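PDB 7JQE: ESAT-6/WXG100 secretion system protein from Streptococcus gallolyticus, which probably takes part in toxin export as EsaA, a membrane subunit of the bacterial type VIIb secretion system, of which this is an extracellular fragment. Local coordinates for residues S137-D142 with L164-D169; N144-T149 with K156-I161; T150-R155 with L479-I484. One frame throughout, in Å; residues are numbered along the deposited sequence.

Contact 1 (S137-D142 with L164-D169)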
# COMPACT_ATOMS: atom_id res chain seq x y z
N SER A 137 -7.17 -33.14 30.83
CA SER A 137 -8.18 -33.89 31.57
C SER A 137 -7.49 -34.60 32.73
O SER A 137 -6.29 -34.39 32.97
CB SER A 137 -8.93 -34.86 30.66
OG SER A 137 -8.08 -35.91 30.23
N ASP A 138 -8.23 -35.43 33.44
CA ASP A 138 -7.70 -36.21 34.56
C ASP A 138 -7.74 -37.68 34.16
O ASP A 138 -8.77 -38.35 34.29
CB ASP A 138 -8.51 -35.95 35.83
CG ASP A 138 -7.99 -36.75 37.02
OD1 ASP A 138 -6.96 -37.44 36.88
OD2 ASP A 138 -8.62 -36.68 38.10
N LEU A 139 -6.61 -38.19 33.69
CA LEU A 139 -6.56 -39.58 33.23
C LEU A 139 -6.79 -40.56 34.37
O LEU A 139 -7.36 -41.64 34.15
CB LEU A 139 -5.23 -39.86 32.54
CG LEU A 139 -5.01 -39.13 31.21
CD1 LEU A 139 -3.60 -39.36 30.69
CD2 LEU A 139 -6.04 -39.58 30.19
N ALA A 140 -6.37 -40.22 35.58
CA ALA A 140 -6.45 -41.11 36.74
C ALA A 140 -6.02 -42.53 36.36
O ALA A 140 -6.78 -43.49 36.43
CB ALA A 140 -7.86 -41.12 37.33
N LEU A 141 -4.76 -42.63 35.93
CA LEU A 141 -4.21 -43.91 35.53
C LEU A 141 -4.28 -44.89 36.69
O LEU A 141 -3.90 -44.55 37.82
CB LEU A 141 -2.77 -43.74 35.06
CG LEU A 141 -2.14 -44.93 34.33
CD1 LEU A 141 -2.84 -45.17 33.00
CD2 LEU A 141 -0.65 -44.69 34.13
N ASP A 142 -4.78 -46.10 36.42
CA ASP A 142 -4.98 -47.10 37.46
C ASP A 142 -3.66 -47.83 37.74
O ASP A 142 -3.11 -48.49 36.86
CB ASP A 142 -6.07 -48.08 37.04
CG ASP A 142 -6.17 -49.28 37.95
OD1 ASP A 142 -6.73 -49.15 39.06
OD2 ASP A 142 -5.68 -50.36 37.55
N LEU A 164 1.49 -42.74 26.62
CA LEU A 164 1.65 -42.24 25.26
C LEU A 164 0.59 -42.79 24.32
O LEU A 164 0.19 -42.11 23.37
CB LEU A 164 3.05 -42.56 24.74
CG LEU A 164 4.20 -41.80 25.41
CD1 LEU A 164 5.54 -42.24 24.86
CD2 LEU A 164 4.01 -40.31 25.24
N ASN A 165 0.12 -44.01 24.56
CA ASN A 165 -0.96 -44.59 23.77
C ASN A 165 -2.34 -44.14 24.24
O ASN A 165 -3.34 -44.61 23.70
CB ASN A 165 -0.89 -46.11 23.79
CG ASN A 165 0.27 -46.65 22.98
OD1 ASN A 165 1.08 -47.44 23.48
ND2 ASN A 165 0.36 -46.23 21.72
N GLN A 166 -2.40 -43.25 25.23
CA GLN A 166 -3.66 -42.80 25.80
C GLN A 166 -3.89 -41.30 25.67
O GLN A 166 -5.05 -40.87 25.73
CB GLN A 166 -3.73 -43.19 27.29
CG GLN A 166 -5.10 -43.02 27.93
CD GLN A 166 -5.16 -43.60 29.33
OE1 GLN A 166 -4.27 -44.34 29.76
NE2 GLN A 166 -6.22 -43.26 30.06
N VAL A 167 -2.84 -40.51 25.50
CA VAL A 167 -2.95 -39.06 25.38
C VAL A 167 -2.69 -38.68 23.93
O VAL A 167 -1.63 -39.01 23.37
CB VAL A 167 -1.96 -38.34 26.32
CG1 VAL A 167 -1.99 -36.85 26.08
CG2 VAL A 167 -2.30 -38.65 27.77
N THR A 168 -3.65 -37.99 23.32
CA THR A 168 -3.49 -37.53 21.95
C THR A 168 -2.74 -36.20 21.93
O THR A 168 -2.80 -35.41 22.88
CB THR A 168 -4.84 -37.37 21.27
OG1 THR A 168 -5.53 -36.25 21.83
CG2 THR A 168 -5.68 -38.62 21.45
N ASP A 169 -2.04 -35.95 20.82
CA ASP A 169 -1.32 -34.69 20.69
C ASP A 169 -2.27 -33.51 20.68
O ASP A 169 -1.89 -32.41 21.10
CB ASP A 169 -0.46 -34.71 19.43
CG ASP A 169 0.56 -35.83 19.44
OD1 ASP A 169 0.15 -37.01 19.52
OD2 ASP A 169 1.77 -35.54 19.36

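Contact 2 (N144-T149 with K156-I161). With EDO (1,2-ethanediol), chain O; EDO (1,2-ethanediol), chain P; EDO (1,2-ethanediol), chain L.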
# COMPACT_ATOMS: atom_id res chain seq x y z
N ASN A 144 -3.04 -50.43 39.49
CA ASN A 144 -3.10 -51.87 39.70
C ASN A 144 -2.33 -52.65 38.63
O ASN A 144 -1.74 -53.69 38.93
CB ASN A 144 -4.55 -52.33 39.74
CG ASN A 144 -4.71 -53.81 39.46
OD1 ASN A 144 -4.69 -54.63 40.38
ND2 ASN A 144 -4.87 -54.16 38.19
N SER A 145 -2.33 -52.16 37.39
CA SER A 145 -1.74 -52.93 36.30
C SER A 145 -0.23 -53.10 36.47
O SER A 145 0.33 -54.09 35.99
CB SER A 145 -2.03 -52.25 34.96
OG SER A 145 -1.41 -52.94 33.89
N TYR A 146 0.43 -52.16 37.14
CA TYR A 146 1.88 -52.18 37.29
C TYR A 146 2.32 -52.60 38.68
O TYR A 146 3.52 -52.71 38.93
CB TYR A 146 2.46 -50.80 36.97
CG TYR A 146 1.68 -50.04 35.90
CD1 TYR A 146 0.62 -49.22 36.25
CD2 TYR A 146 2.02 -50.15 34.56
CE1 TYR A 146 -0.09 -48.54 35.29
CE2 TYR A 146 1.31 -49.47 33.59
CZ TYR A 146 0.26 -48.66 33.96
OH TYR A 146 -0.45 -47.98 33.00
N PHE A 147 1.38 -52.84 39.60
CA PHE A 147 1.74 -53.08 40.99
C PHE A 147 2.59 -54.33 41.15
O PHE A 147 3.40 -54.42 42.08
CB PHE A 147 0.47 -53.18 41.84
CG PHE A 147 0.68 -52.85 43.29
CD1 PHE A 147 0.84 -51.54 43.70
CD2 PHE A 147 0.70 -53.86 44.25
CE1 PHE A 147 1.03 -51.23 45.04
CE2 PHE A 147 0.89 -53.56 45.59
CZ PHE A 147 1.06 -52.24 45.98
N ALA A 148 2.43 -55.31 40.25
CA ALA A 148 3.15 -56.57 40.39
C ALA A 148 4.59 -56.48 39.87
O ALA A 148 5.45 -57.24 40.33
CB ALA A 148 2.41 -57.69 39.65
N THR A 149 4.86 -55.57 38.94
CA THR A 149 6.21 -55.41 38.41
C THR A 149 7.13 -54.85 39.49
O THR A 149 6.94 -53.72 39.95
CB THR A 149 6.19 -54.50 37.19
OG1 THR A 149 5.30 -55.04 36.20
CG2 THR A 149 7.59 -54.37 36.60
N LYS A 156 8.35 -47.92 35.36
CA LYS A 156 8.25 -46.61 34.73
C LYS A 156 8.08 -46.73 33.22
O LYS A 156 7.28 -46.00 32.62
CB LYS A 156 9.48 -45.77 35.06
CG LYS A 156 9.39 -45.03 36.39
CD LYS A 156 10.68 -44.28 36.68
CE LYS A 156 10.43 -43.09 37.58
NZ LYS A 156 9.67 -43.46 38.81
N LEU A 157 8.83 -47.64 32.59
CA LEU A 157 8.69 -47.83 31.15
C LEU A 157 7.26 -48.24 30.79
O LEU A 157 6.66 -47.71 29.85
CB LEU A 157 9.70 -48.86 30.66
CG LEU A 157 9.68 -49.12 29.15
CD1 LEU A 157 9.97 -47.83 28.37
CD2 LEU A 157 10.66 -50.22 28.77
N ALA A 158 6.71 -49.20 31.54
CA ALA A 158 5.35 -49.66 31.27
C ALA A 158 4.33 -48.54 31.43
O ALA A 158 3.37 -48.45 30.65
CB ALA A 158 5.00 -50.84 32.18
N ILE A 159 4.51 -47.69 32.44
CA ILE A 159 3.59 -46.58 32.65
C ILE A 159 3.68 -45.59 31.50
O ILE A 159 2.66 -45.17 30.94
CB ILE A 159 3.87 -45.90 34.01
CG1 ILE A 159 3.67 -46.89 35.16
CG2 ILE A 159 2.98 -44.67 34.18
CD1 ILE A 159 4.12 -46.37 36.51
N LYS A 160 4.91 -45.21 31.13
CA LYS A 160 5.09 -44.27 30.04
C LYS A 160 4.45 -44.77 28.75
O LYS A 160 3.73 -44.04 28.07
CB LYS A 160 6.59 -44.00 29.84
CG LYS A 160 6.92 -43.22 28.58
CD LYS A 160 8.37 -42.77 28.60
CE LYS A 160 8.64 -41.81 29.74
NZ LYS A 160 10.04 -41.28 29.73
N ILE A 161 4.70 -46.04 28.40
CA ILE A 161 4.14 -46.60 27.17
C ILE A 161 2.62 -46.55 27.20
O ILE A 161 1.97 -46.32 26.17
CB ILE A 161 4.66 -48.03 26.95
CG1 ILE A 161 6.17 -48.01 26.67
CG2 ILE A 161 3.90 -48.70 25.82
CD1 ILE A 161 6.75 -49.38 26.39
C1 EDO O . -4.01 -58.12 41.02
O1 EDO O . -3.22 -57.03 40.54
C2 EDO O . -3.99 -59.26 40.01
O2 EDO O . -4.95 -60.26 40.39
C1 EDO P . -8.15 -54.21 43.00
O1 EDO P . -8.06 -54.00 41.58
C2 EDO P . -7.23 -55.35 43.42
O2 EDO P . -5.86 -54.99 43.21
C1 EDO L . -0.36 -52.82 29.82
O1 EDO L . -0.81 -52.19 31.03
C2 EDO L . 0.79 -53.77 30.13
O2 EDO L . 1.21 -54.42 28.93

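Contact 3 (T150-R155 with L479-I484)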
# COMPACT_ATOMS: atom_id res chain seq x y z
N THR A 150 8.13 -55.64 39.89
CA THR A 150 9.03 -55.21 40.97
C THR A 150 10.15 -54.32 40.46
O THR A 150 10.54 -53.37 41.15
CB THR A 150 9.61 -56.44 41.68
OG1 THR A 150 10.69 -56.98 40.91
CG2 THR A 150 8.54 -57.50 41.87
N ASN A 151 10.69 -54.60 39.28
CA ASN A 151 11.71 -53.73 38.71
C ASN A 151 11.14 -52.33 38.51
O ASN A 151 10.12 -52.15 37.84
CB ASN A 151 12.23 -54.30 37.39
CG ASN A 151 13.40 -53.51 36.83
OD1 ASN A 151 13.35 -52.28 36.72
ND2 ASN A 151 14.46 -54.22 36.47
N GLN A 152 11.81 -51.34 39.10
CA GLN A 152 11.27 -49.98 39.12
C GLN A 152 11.38 -49.31 37.75
O GLN A 152 10.43 -48.67 37.30
CB GLN A 152 11.98 -49.15 40.18
CG GLN A 152 11.47 -47.73 40.29
CD GLN A 152 12.01 -47.01 41.51
OE1 GLN A 152 12.25 -47.62 42.54
NE2 GLN A 152 12.21 -45.70 41.38
N GLU A 153 12.53 -49.44 37.09
CA GLU A 153 12.64 -48.88 35.74
C GLU A 153 11.73 -49.61 34.77
O GLU A 153 11.15 -48.99 33.87
CB GLU A 153 14.09 -48.92 35.27
CG GLU A 153 15.01 -47.92 35.97
CD GLU A 153 14.61 -46.47 35.72
OE1 GLU A 153 13.61 -46.23 34.99
OE2 GLU A 153 15.29 -45.56 36.25
N GLU A 154 11.58 -50.93 34.93
CA GLU A 154 10.63 -51.66 34.11
C GLU A 154 9.21 -51.17 34.35
O GLU A 154 8.38 -51.20 33.44
CB GLU A 154 10.74 -53.16 34.40
CG GLU A 154 9.87 -54.03 33.51
CD GLU A 154 10.01 -55.51 33.83
OE1 GLU A 154 10.79 -55.86 34.74
OE2 GLU A 154 9.32 -56.33 33.18
N ARG A 155 8.92 -50.70 35.57
CA ARG A 155 7.59 -50.19 35.88
C ARG A 155 7.37 -48.82 35.23
O ARG A 155 6.33 -48.57 34.62
CB ARG A 155 7.41 -50.12 37.39
CG ARG A 155 6.00 -49.80 37.87
CD ARG A 155 5.74 -50.47 39.22
NE ARG A 155 6.98 -50.69 39.96
CZ ARG A 155 7.46 -49.86 40.88
NH1 ARG A 155 6.81 -48.75 41.18
NH2 ARG A 155 8.60 -50.14 41.49
N LEU A 479 5.06 -39.55 39.42
CA LEU A 479 4.05 -39.48 40.48
C LEU A 479 3.29 -40.80 40.60
O LEU A 479 2.97 -41.24 41.71
CB LEU A 479 3.10 -38.32 40.23
CG LEU A 479 3.71 -36.93 40.37
CD1 LEU A 479 2.90 -35.90 39.59
CD2 LEU A 479 3.81 -36.54 41.84
N THR A 480 2.97 -41.43 39.46
CA THR A 480 2.33 -42.74 39.52
C THR A 480 3.24 -43.77 40.16
O THR A 480 2.81 -44.56 41.01
CB THR A 480 1.91 -43.19 38.12
OG1 THR A 480 0.89 -42.32 37.62
CG2 THR A 480 1.37 -44.61 38.17
N ASN A 481 4.52 -43.77 39.78
CA ASN A 481 5.47 -44.71 40.36
C ASN A 481 5.60 -44.49 41.87
O ASN A 481 5.78 -45.44 42.63
CB ASN A 481 6.83 -44.57 39.68
CG ASN A 481 7.84 -45.57 40.20
OD1 ASN A 481 7.83 -46.73 39.81
ND2 ASN A 481 8.71 -45.11 41.09
N GLU A 482 5.53 -43.23 42.31
CA GLU A 482 5.64 -42.94 43.73
C GLU A 482 4.41 -43.44 44.49
O GLU A 482 4.53 -43.97 45.60
CB GLU A 482 5.84 -41.44 43.95
CG GLU A 482 7.21 -40.94 43.49
CD GLU A 482 7.17 -39.53 42.93
OE1 GLU A 482 6.10 -38.90 42.98
OE2 GLU A 482 8.21 -39.05 42.45
N ILE A 483 3.22 -43.30 43.90
CA ILE A 483 2.02 -43.84 44.52
C ILE A 483 2.14 -45.35 44.70
O ILE A 483 1.76 -45.91 45.74
CB ILE A 483 0.78 -43.48 43.68
CG1 ILE A 483 0.65 -41.96 43.56
CG2 ILE A 483 -0.47 -44.08 44.30
CD1 ILE A 483 -0.52 -41.51 42.73
N ILE A 484 2.67 -46.04 43.69
CA ILE A 484 2.83 -47.49 43.77
C ILE A 484 3.75 -47.85 44.93
O ILE A 484 3.46 -48.76 45.72
CB ILE A 484 3.36 -48.05 42.44
CG1 ILE A 484 2.27 -47.99 41.37
CG2 ILE A 484 3.88 -49.46 42.61
CD1 ILE A 484 2.72 -48.45 40.00

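Contact 1 (S137-D142 with L164-D169)
L139 and V167 make the tight part of this contact between two loops: L139 CD1 presses against V167 CG2 at 3.3 Å, closer than two methyl groups usually settle, though the shortness may partly reflect the model at 2.40 Å resolution. CG of L139 is set anti to the carbonyl carbon (chi1 -68°), which carries the isobutyl group across to the other loop. There CD1 meets the buried valine, and CD2 passes beside the amide of Q166, 3.7 Å from Q166 NE2.

Q166 belongs to the looser, outer side. Its chain is stretched out, CG anti to the backbone N and straight beyond, and it runs past L139 in the opposite direction on the protein surface. The amide touches both leucines, at its nitrogen through L139 CD2 and at its oxygen through L141 CD1, which lies 3.6 Å from Q166 OE1. No hydrogen bond joins the two segments, so they meet by van der Waals packing alone. L139 on V167 is the closest touch, while Q166, laid over the leucines, contributes much of the buried surface.

The loop 137-142 gets its shape partly from its own polar groups. D138 OD1 accepts a weak bond from A140 N, 3.1 Å long, in an Asx turn, and A140 follows in a left-handed backbone conformation. S131 OG bonds to both S137 O and L139 N, and S128 OG to D138 OD2, which ties the loop back to the end of helix 102-135. The second loop joins helix 152-164 to helix 169-179, whose N-cap is T168. L139 and L141 also rest on L163 of helix 152-164, and L164 packs on V473 of helix 462-491.

Contact 2 (N144-T149 with K156-I161)
Y146 lays its ring against I159, whose CG1 sits almost squarely over one face: 3.7 Å from the ring centroid and 9° off the normal, a CH-pi contact. A158 adds a second touch from the same helix, its CB 3.9 Å from Y146 CD2. The carbonyl oxygen of A158 approaches obliquely, 3.7 Å from Y146 CE2. The opposite face of the ring is backed by the preceding residue, with S145 CB 4.1 Å above the plane, so the tyrosine is sandwiched between its own neighbour and the helix.

Further out, the Y146 hydroxyl is hydrogen-bonded to D162 OD2, one turn along the helix from A158, and this bond fixes the far end of the ring. The side chain pays for its place with a chi1 of -32°, well away from a staggered value. S145 OG bonds to O1 of the chain L ethanediol at 3.0 Å. N144 OD1 accepts from two more diols, the shorter bond being 2.8 Å from O1 of the chain O molecule; all three probably come from the crystallisation liquor.

This is local packing of a loop on a helix: the loop before helix 152-164 folds back so that its tyrosine lies on the helix that follows. L141 also packs on both Y146 and I159, and helix 462-491 packs against the same cluster: I484 meets Y146 and F147, and T480 meets I159.

Contact 3 (T150-R155 with L479-I484)
R155 and N481 bring the two helical backbones closest, with 7.4 Å between R155 CA and N481 CA. R155 leaves its helix with CG anti to the backbone N, then bends at chi2 and chi3, and the bend lays the guanidinium down beside the other helix. The N481 amide is nearly parallel to the guanidinium, the planes 16° apart, but displaced past its NH1 end, and the side chains themselves cross at about a right angle. I484 runs alongside the arginine in the opposite direction: I484 CD1 lies 3.7 Å from R155 CD, and I484 CG2 reaches R155 NH1 at 3.3 Å, obliquely to the guanidinium. The backbone oxygens of T150 and N481 lie in the guanidinium plane at its edge, and R155 NE makes a weak hydrogen bond to T149 O, so the buried charged group is bordered by carbonyl groups.

This is helix-to-helix packing that joins the start of the short helix 152-164 to the long helix 462-491, which also packs on helix 102-135 and reaches the second subunit. N151 is the N-cap of the short helix: E154 N donates to N151 OD1 over 2.9 Å, a nearly straight bond (172°) with the donor well above the carbonyl plane. R155 N bonds to N151 O, also at 2.9 Å, which starts the helical pattern. Q152 uses its extended chain to cross N481, its CG brushing the asparagine amide. Elsewhere on helix 462-491, I483 packs on L120 and V123 of helix 102-135, while E482 packs on T126 of the second subunit.

How the contacts relate
All three contacts gather around the short helix 152-164, at one end of an elongated chain and 49 to 63 Å from its centre. Contacts 2 and 3 are 6 Å apart between centres and share that helix; the centre of contact 1 lies about 14 Å from that of contact 2 and 17 Å from that of contact 3. Contacts 1 and 2 touch through one leucine. In sequence, both are local closures within residues 137-169, the second lying within the span of the first. Contact 3 reaches more than 300 residues ahead, fastening this excursion to helix 462-491 after the intervening helices and sheets, so early and late parts of the extracellular region come together here.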